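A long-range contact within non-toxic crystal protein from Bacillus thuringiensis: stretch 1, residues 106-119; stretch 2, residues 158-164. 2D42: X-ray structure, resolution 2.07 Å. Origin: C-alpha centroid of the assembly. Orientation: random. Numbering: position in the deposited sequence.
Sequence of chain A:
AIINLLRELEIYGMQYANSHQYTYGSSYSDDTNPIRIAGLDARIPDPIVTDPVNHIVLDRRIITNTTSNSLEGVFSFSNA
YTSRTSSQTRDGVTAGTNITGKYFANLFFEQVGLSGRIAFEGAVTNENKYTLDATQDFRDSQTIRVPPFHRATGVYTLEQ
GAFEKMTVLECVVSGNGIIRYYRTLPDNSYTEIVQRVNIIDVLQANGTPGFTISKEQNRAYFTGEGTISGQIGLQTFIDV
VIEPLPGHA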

ATOM      1  N   ASN A 106       3.805  -8.640  -5.931  1.00 25.67           N
ATOM      2  CA  ASN A 106       4.868  -9.194  -6.752  1.00 25.75           C
ATOM      3  C   ASN A 106       4.613  -8.751  -8.185  1.00 25.28           C
ATOM      4  O   ASN A 106       3.898  -9.409  -8.934  1.00 29.06           O
ATOM      5  CB  ASN A 106       4.869 -10.724  -6.664  1.00 24.10           C
ATOM      6  CG  ASN A 106       5.299 -11.221  -5.299  1.00 27.05           C
ATOM      7  OD1 ASN A 106       6.388 -10.902  -4.830  1.00 27.89           O
ATOM      8  ND2 ASN A 106       4.438 -12.005  -4.649  1.00 26.16           N
ATOM      9  N   LEU A 107       5.180  -7.616  -8.554  1.00 25.29           N
ATOM     10  CA  LEU A 107       4.986  -7.095  -9.895  1.00 23.27           C
ATOM     11  C   LEU A 107       5.974  -7.698 -10.888  1.00 23.79           C
ATOM     12  O   LEU A 107       7.063  -8.117 -10.518  1.00 25.50           O
ATOM     13  CB  LEU A 107       5.123  -5.572  -9.876  1.00 25.01           C
ATOM     14  CG  LEU A 107       4.142  -4.809  -8.975  1.00 23.80           C
ATOM     15  CD1 LEU A 107       4.428  -3.314  -9.061  1.00 23.82           C
ATOM     16  CD2 LEU A 107       2.712  -5.100  -9.402  1.00 25.04           C
ATOM     17  N   PHE A 108       5.578  -7.750 -12.152  1.00 24.53           N
ATOM     18  CA  PHE A 108       6.450  -8.275 -13.193  1.00 24.31           C
ATOM     19  C   PHE A 108       6.752  -7.123 -14.143  1.00 23.32           C
ATOM     20  O   PHE A 108       5.848  -6.507 -14.696  1.00 20.64           O
ATOM     21  CB  PHE A 108       5.784  -9.411 -13.963  1.00 23.47           C
ATOM     22  CG  PHE A 108       6.672 -10.029 -15.011  1.00 28.69           C
ATOM     23  CD1 PHE A 108       7.832 -10.704 -14.645  1.00 28.34           C
ATOM     24  CD2 PHE A 108       6.357  -9.917 -16.368  1.00 28.98           C
ATOM     25  CE1 PHE A 108       8.672 -11.263 -15.611  1.00 30.36           C
ATOM     26  CE2 PHE A 108       7.187 -10.472 -17.346  1.00 31.13           C
ATOM     27  CZ  PHE A 108       8.348 -11.146 -16.967  1.00 29.26           C
ATOM     28  N   PHE A 109       8.030  -6.842 -14.329  1.00 23.28           N
ATOM     29  CA  PHE A 109       8.420  -5.743 -15.187  1.00 25.85           C
ATOM     30  C   PHE A 109       8.747  -6.296 -16.565  1.00 25.69           C
ATOM     31  O   PHE A 109       9.881  -6.657 -16.884  1.00 25.81           O
ATOM     32  CB  PHE A 109       9.576  -5.003 -14.509  1.00 23.93           C
ATOM     33  CG  PHE A 109       9.161  -4.316 -13.228  1.00 25.29           C
ATOM     34  CD1 PHE A 109       8.837  -2.960 -13.219  1.00 22.66           C
ATOM     35  CD2 PHE A 109       9.008  -5.049 -12.044  1.00 26.59           C
ATOM     36  CE1 PHE A 109       8.366  -2.338 -12.064  1.00 23.82           C
ATOM     37  CE2 PHE A 109       8.532  -4.437 -10.875  1.00 22.44           C
ATOM     38  CZ  PHE A 109       8.210  -3.081 -10.884  1.00 23.59           C
ATOM     39  N   GLU A 110       7.693  -6.367 -17.364  1.00 25.38           N
ATOM     40  CA  GLU A 110       7.732  -6.905 -18.713  1.00 28.28           C
ATOM     41  C   GLU A 110       8.869  -6.438 -19.615  1.00 28.57           C
ATOM     42  O   GLU A 110       9.393  -7.234 -20.394  1.00 27.90           O
ATOM     43  CB  GLU A 110       6.393  -6.632 -19.381  1.00 30.90           C
ATOM     44  CG  GLU A 110       6.191  -7.285 -20.727  1.00 34.52           C
ATOM     45  CD  GLU A 110       4.743  -7.192 -21.158  1.00 35.22           C
ATOM     46  OE1 GLU A 110       3.994  -8.172 -20.951  1.00 36.74           O
ATOM     47  OE2 GLU A 110       4.350  -6.130 -21.682  1.00 35.82           O
ATOM     48  N   GLN A 111       9.256  -5.170 -19.514  1.00 29.51           N
ATOM     49  CA  GLN A 111      10.326  -4.654 -20.361  1.00 31.08           C
ATOM     50  C   GLN A 111      11.701  -5.236 -20.079  1.00 31.76           C
ATOM     51  O   GLN A 111      12.593  -5.140 -20.918  1.00 30.56           O
ATOM     52  CB  GLN A 111      10.391  -3.125 -20.289  1.00 32.97           C
ATOM     53  CG  GLN A 111       9.358  -2.450 -21.177  1.00 35.52           C
ATOM     54  CD  GLN A 111       9.765  -1.050 -21.591  1.00 37.73           C
ATOM     55  OE1 GLN A 111      10.882  -0.831 -22.070  1.00 37.63           O
ATOM     56  NE2 GLN A 111       8.860  -0.093 -21.418  1.00 36.85           N
ATOM     57  N   VAL A 112      11.889  -5.829 -18.905  1.00 28.80           N
ATOM     58  CA  VAL A 112      13.175  -6.427 -18.593  1.00 27.62           C
ATOM     59  C   VAL A 112      13.021  -7.892 -18.198  1.00 27.66           C
ATOM     60  O   VAL A 112      14.003  -8.573 -17.914  1.00 27.40           O
ATOM     61  CB  VAL A 112      13.910  -5.652 -17.474  1.00 29.42           C
ATOM     62  CG1 VAL A 112      14.319  -4.267 -17.994  1.00 27.89           C
ATOM     63  CG2 VAL A 112      13.011  -5.520 -16.239  1.00 27.35           C
ATOM     64  N   GLY A 113      11.781  -8.371 -18.193  1.00 25.56           N
ATOM     65  CA  GLY A 113      11.518  -9.757 -17.847  1.00 25.70           C
ATOM     66  C   GLY A 113      11.928 -10.126 -16.432  1.00 26.11           C
ATOM     67  O   GLY A 113      12.419 -11.224 -16.193  1.00 26.15           O
ATOM     68  N   LEU A 114      11.706  -9.222 -15.487  1.00 25.84           N
ATOM     69  CA  LEU A 114      12.087  -9.483 -14.106  1.00 27.43           C
ATOM     70  C   LEU A 114      10.977  -9.110 -13.130  1.00 27.70           C
ATOM     71  O   LEU A 114      10.319  -8.082 -13.289  1.00 24.98           O
ATOM     72  CB  LEU A 114      13.343  -8.682 -13.772  1.00 30.22           C
ATOM     73  CG  LEU A 114      14.462  -9.345 -12.976  1.00 32.50           C
ATOM     74  CD1 LEU A 114      14.870 -10.661 -13.621  1.00 33.80           C
ATOM     75  CD2 LEU A 114      15.641  -8.401 -12.918  1.00 34.75           C
ATOM     76  N   SER A 115      10.762  -9.950 -12.121  1.00 26.18           N
ATOM     77  CA  SER A 115       9.751  -9.636 -11.124  1.00 26.28           C
ATOM     78  C   SER A 115      10.404  -8.783 -10.050  1.00 24.34           C
ATOM     79  O   SER A 115      11.616  -8.844  -9.848  1.00 26.47           O
ATOM     80  CB  SER A 115       9.177 -10.912 -10.494  1.00 24.14           C
ATOM     81  OG  SER A 115       8.355 -11.582 -11.431  1.00 24.82           O
ATOM     82  N   GLY A 116       9.585  -7.974  -9.394  1.00 24.53           N
ATOM     83  CA  GLY A 116      10.034  -7.124  -8.306  1.00 26.16           C
ATOM     84  C   GLY A 116       8.915  -7.060  -7.263  1.00 25.54           C
ATOM     85  O   GLY A 116       7.768  -6.774  -7.596  1.00 25.23           O
ATOM     86  N   ARG A 117       9.226  -7.352  -6.007  1.00 25.93           N
ATOM     87  CA  ARG A 117       8.200  -7.302  -4.963  1.00 26.38           C
ATOM     88  C   ARG A 117       8.218  -5.901  -4.365  1.00 24.40           C
ATOM     89  O   ARG A 117       9.225  -5.485  -3.811  1.00 25.44           O
ATOM     90  CB  ARG A 117       8.498  -8.322  -3.853  1.00 27.98           C
ATOM     91  CG  ARG A 117       7.324  -8.553  -2.889  1.00 33.65           C
ATOM     92  CD  ARG A 117       7.700  -9.478  -1.721  1.00 33.55           C
ATOM     93  NE  ARG A 117       8.224  -8.709  -0.596  1.00 40.64           N
ATOM     94  CZ  ARG A 117       9.414  -8.894  -0.029  1.00 42.12           C
ATOM     95  NH1 ARG A 117      10.238  -9.837  -0.471  1.00 39.87           N
ATOM     96  NH2 ARG A 117       9.783  -8.117   0.983  1.00 44.35           N
ATOM     97  N   ILE A 118       7.117  -5.170  -4.487  1.00 23.33           N
ATOM     98  CA  ILE A 118       7.067  -3.827  -3.930  1.00 24.94           C
ATOM     99  C   ILE A 118       6.344  -3.858  -2.588  1.00 26.60           C
ATOM    100  O   ILE A 118       5.627  -4.814  -2.275  1.00 27.15           O
ATOM    101  CB  ILE A 118       6.299  -2.839  -4.827  1.00 26.36           C
ATOM    102  CG1 ILE A 118       4.823  -3.244  -4.892  1.00 27.93           C
ATOM    103  CG2 ILE A 118       6.927  -2.782  -6.224  1.00 27.32           C
ATOM    104  CD1 ILE A 118       3.931  -2.147  -5.389  1.00 28.70           C
ATOM    105  N   ALA A 119       6.541  -2.801  -1.810  1.00 25.97           N
ATOM    106  CA  ALA A 119       5.907  -2.655  -0.510  1.00 27.27           C
ATOM    107  C   ALA A 119       5.356  -1.240  -0.488  1.00 27.63           C
ATOM    108  O   ALA A 119       5.977  -0.312  -1.032  1.00 25.85           O
ATOM    109  CB  ALA A 119       6.930  -2.842   0.613  1.00 25.13           C
ATOM    110  N   LEU A 158      22.242   0.296 -11.499  1.00 25.24           N
ATOM    111  CA  LEU A 158      21.001  -0.213 -10.946  1.00 25.52           C
ATOM    112  C   LEU A 158      19.896  -0.045 -11.970  1.00 25.88           C
ATOM    113  O   LEU A 158      19.717   1.036 -12.542  1.00 24.45           O
ATOM    114  CB  LEU A 158      20.597   0.539  -9.676  1.00 25.63           C
ATOM    115  CG  LEU A 158      19.174   0.236  -9.175  1.00 27.68           C
ATOM    116  CD1 LEU A 158      19.090  -1.209  -8.700  1.00 29.79           C
ATOM    117  CD2 LEU A 158      18.795   1.181  -8.045  1.00 27.69           C
ATOM    118  N   GLU A 159      19.160  -1.121 -12.212  1.00 25.32           N
ATOM    119  CA  GLU A 159      18.038  -1.063 -13.127  1.00 25.56           C
ATOM    120  C   GLU A 159      16.836  -0.765 -12.232  1.00 25.95           C
ATOM    121  O   GLU A 159      16.440  -1.598 -11.413  1.00 24.07           O
ATOM    122  CB  GLU A 159      17.865  -2.399 -13.830  1.00 25.63           C
ATOM    123  CG  GLU A 159      16.799  -2.404 -14.883  1.00 30.13           C
ATOM    124  CD  GLU A 159      16.870  -3.657 -15.724  1.00 35.02           C
ATOM    125  OE1 GLU A 159      16.277  -4.682 -15.322  1.00 35.94           O
ATOM    126  OE2 GLU A 159      17.543  -3.617 -16.778  1.00 36.35           O
ATOM    127  N   GLN A 160      16.279   0.433 -12.379  1.00 25.19           N
ATOM    128  CA  GLN A 160      15.145   0.862 -11.578  1.00 26.88           C
ATOM    129  C   GLN A 160      13.834   0.858 -12.344  1.00 28.35           C
ATOM    130  O   GLN A 160      13.710   1.504 -13.387  1.00 27.65           O
ATOM    131  CB  GLN A 160      15.389   2.268 -11.027  1.00 30.40           C
ATOM    132  CG  GLN A 160      14.302   2.746 -10.070  1.00 35.62           C
ATOM    133  CD  GLN A 160      14.552   4.147  -9.559  1.00 38.60           C
ATOM    134  OE1 GLN A 160      14.684   5.083 -10.344  1.00 43.52           O
ATOM    135  NE2 GLN A 160      14.618   4.302  -8.233  1.00 40.60           N
ATOM    136  N   GLY A 161      12.859   0.123 -11.814  1.00 29.36           N
ATOM    137  CA  GLY A 161      11.550   0.052 -12.435  1.00 26.94           C
ATOM    138  C   GLY A 161      10.630   1.118 -11.869  1.00 27.05           C
ATOM    139  O   GLY A 161      10.891   1.683 -10.805  1.00 26.82           O
ATOM    140  N   ALA A 162       9.549   1.402 -12.584  1.00 24.30           N
ATOM    141  CA  ALA A 162       8.584   2.396 -12.141  1.00 23.70           C
ATOM    142  C   ALA A 162       7.218   1.848 -12.499  1.00 23.63           C
ATOM    143  O   ALA A 162       7.092   1.069 -13.445  1.00 21.37           O
ATOM    144  CB  ALA A 162       8.829   3.736 -12.847  1.00 25.51           C
ATOM    145  N   PHE A 163       6.191   2.248 -11.758  1.00 24.54           N
ATOM    146  CA  PHE A 163       4.855   1.737 -12.039  1.00 24.47           C
ATOM    147  C   PHE A 163       3.775   2.672 -11.515  1.00 24.71           C
ATOM    148  O   PHE A 163       4.027   3.542 -10.695  1.00 24.48           O
ATOM    149  CB  PHE A 163       4.689   0.363 -11.378  1.00 24.04           C
ATOM    150  CG  PHE A 163       4.900   0.401  -9.894  1.00 25.99           C
ATOM    151  CD1 PHE A 163       3.839   0.657  -9.032  1.00 25.67           C
ATOM    152  CD2 PHE A 163       6.183   0.288  -9.363  1.00 22.79           C
ATOM    153  CE1 PHE A 163       4.057   0.812  -7.662  1.00 26.31           C
ATOM    154  CE2 PHE A 163       6.410   0.443  -7.998  1.00 27.23           C
ATOM    155  CZ  PHE A 163       5.341   0.707  -7.147  1.00 23.95           C
ATOM    156  N   GLU A 164       2.565   2.467 -12.018  1.00 25.70           N
ATOM    157  CA  GLU A 164       1.402   3.220 -11.603  1.00 28.46           C
ATOM    158  C   GLU A 164       0.276   2.221 -11.809  1.00 27.97           C
ATOM    159  O   GLU A 164      -0.019   1.828 -12.941  1.00 27.58           O
ATOM    160  CB  GLU A 164       1.203   4.451 -12.485  1.00 30.36           C
ATOM    161  CG  GLU A 164       0.457   5.561 -11.782  1.00 39.68           C
ATOM    162  CD  GLU A 164       0.173   6.741 -12.688  1.00 44.04           C
ATOM    163  OE1 GLU A 164       1.114   7.209 -13.376  1.00 47.30           O
ATOM    164  OE2 GLU A 164      -0.990   7.204 -12.701  1.00 45.23           O
TER

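Stretch 1 is a β-hairpin whose strands, 106-109 and 114-119, pack one side against the single strand 158-164. No hydrogen bond joins the two stretches; strand 106-109 runs at 111° to strand 158-164, with axes no closer than 8.8 Å, so the contact is made mainly by side chains. Alternation along the strand decides which residues take part: Asn106 and Phe108 are out of reach, whereas Leu107 and Phe109 direct their CA-to-CB bonds toward stretch 2.

Leu107 is buried and meets Phe163. Its CD1 methyl lies 4.0 Å from the centroid of the Phe163 ring and 16° off the ring normal, a CH-pi contact over the face; the nearest ring atom to Leu107 CD1 is Phe163 CG, at 3.8 Å. A branched aliphatic side chain suits this place because it can set a methyl group on the flat aromatic surface without any polar group to satisfy.

Phe109 reaches farther along the strand. Its CE1 comes within 4.0 Å of Gly161 CA, and here the absence of a side chain matters: an ideal CB on Gly161 would point toward stretch 1 and lie 2.8 Å from Phe109 CE1, a clash. Glycine thus leaves room for the ring. The edge of the same ring faces Ala162, with Phe109 CE1 3.9 Å from Ala162 O, and also approaches the second aromatic residue, Phe109 CZ lying 4.2 Å from Phe163 CD2.

The chain then turns. Phe109 O accepts a hydrogen bond from Val112 N at 3.0 Å, and Gly113, with phi of 62°, adopts a conformation that favours glycine. Glu110 and Gln111 make no contact with stretch 2, but Val112 turns back toward it and places CG1 3.3 Å from Glu159 OE1. This is a close van der Waals approach of a methyl group to a carboxylate oxygen, whose polar needs are met by a hydrogen bond elsewhere in the structure.

The two strands are tied by hydrogen bonds, Phe109 N to Leu114 O at 2.8 Å, Leu107 N to Gly116 O at 2.9 Å and Gly116 N to Leu107 O at 2.8 Å. An ideal CB on Gly116 would be crowded by Phe109 CE2 at 3.1 Å, so this glycine too accommodates the Phe109 ring. Finally, buried Ile118 extends CD1 to 3.6 Å from Phe163 CZ. Its branched apolar side chain completes a hydrocarbon cluster in which Leu107, Phe109 and Ile118 all touch Phe163.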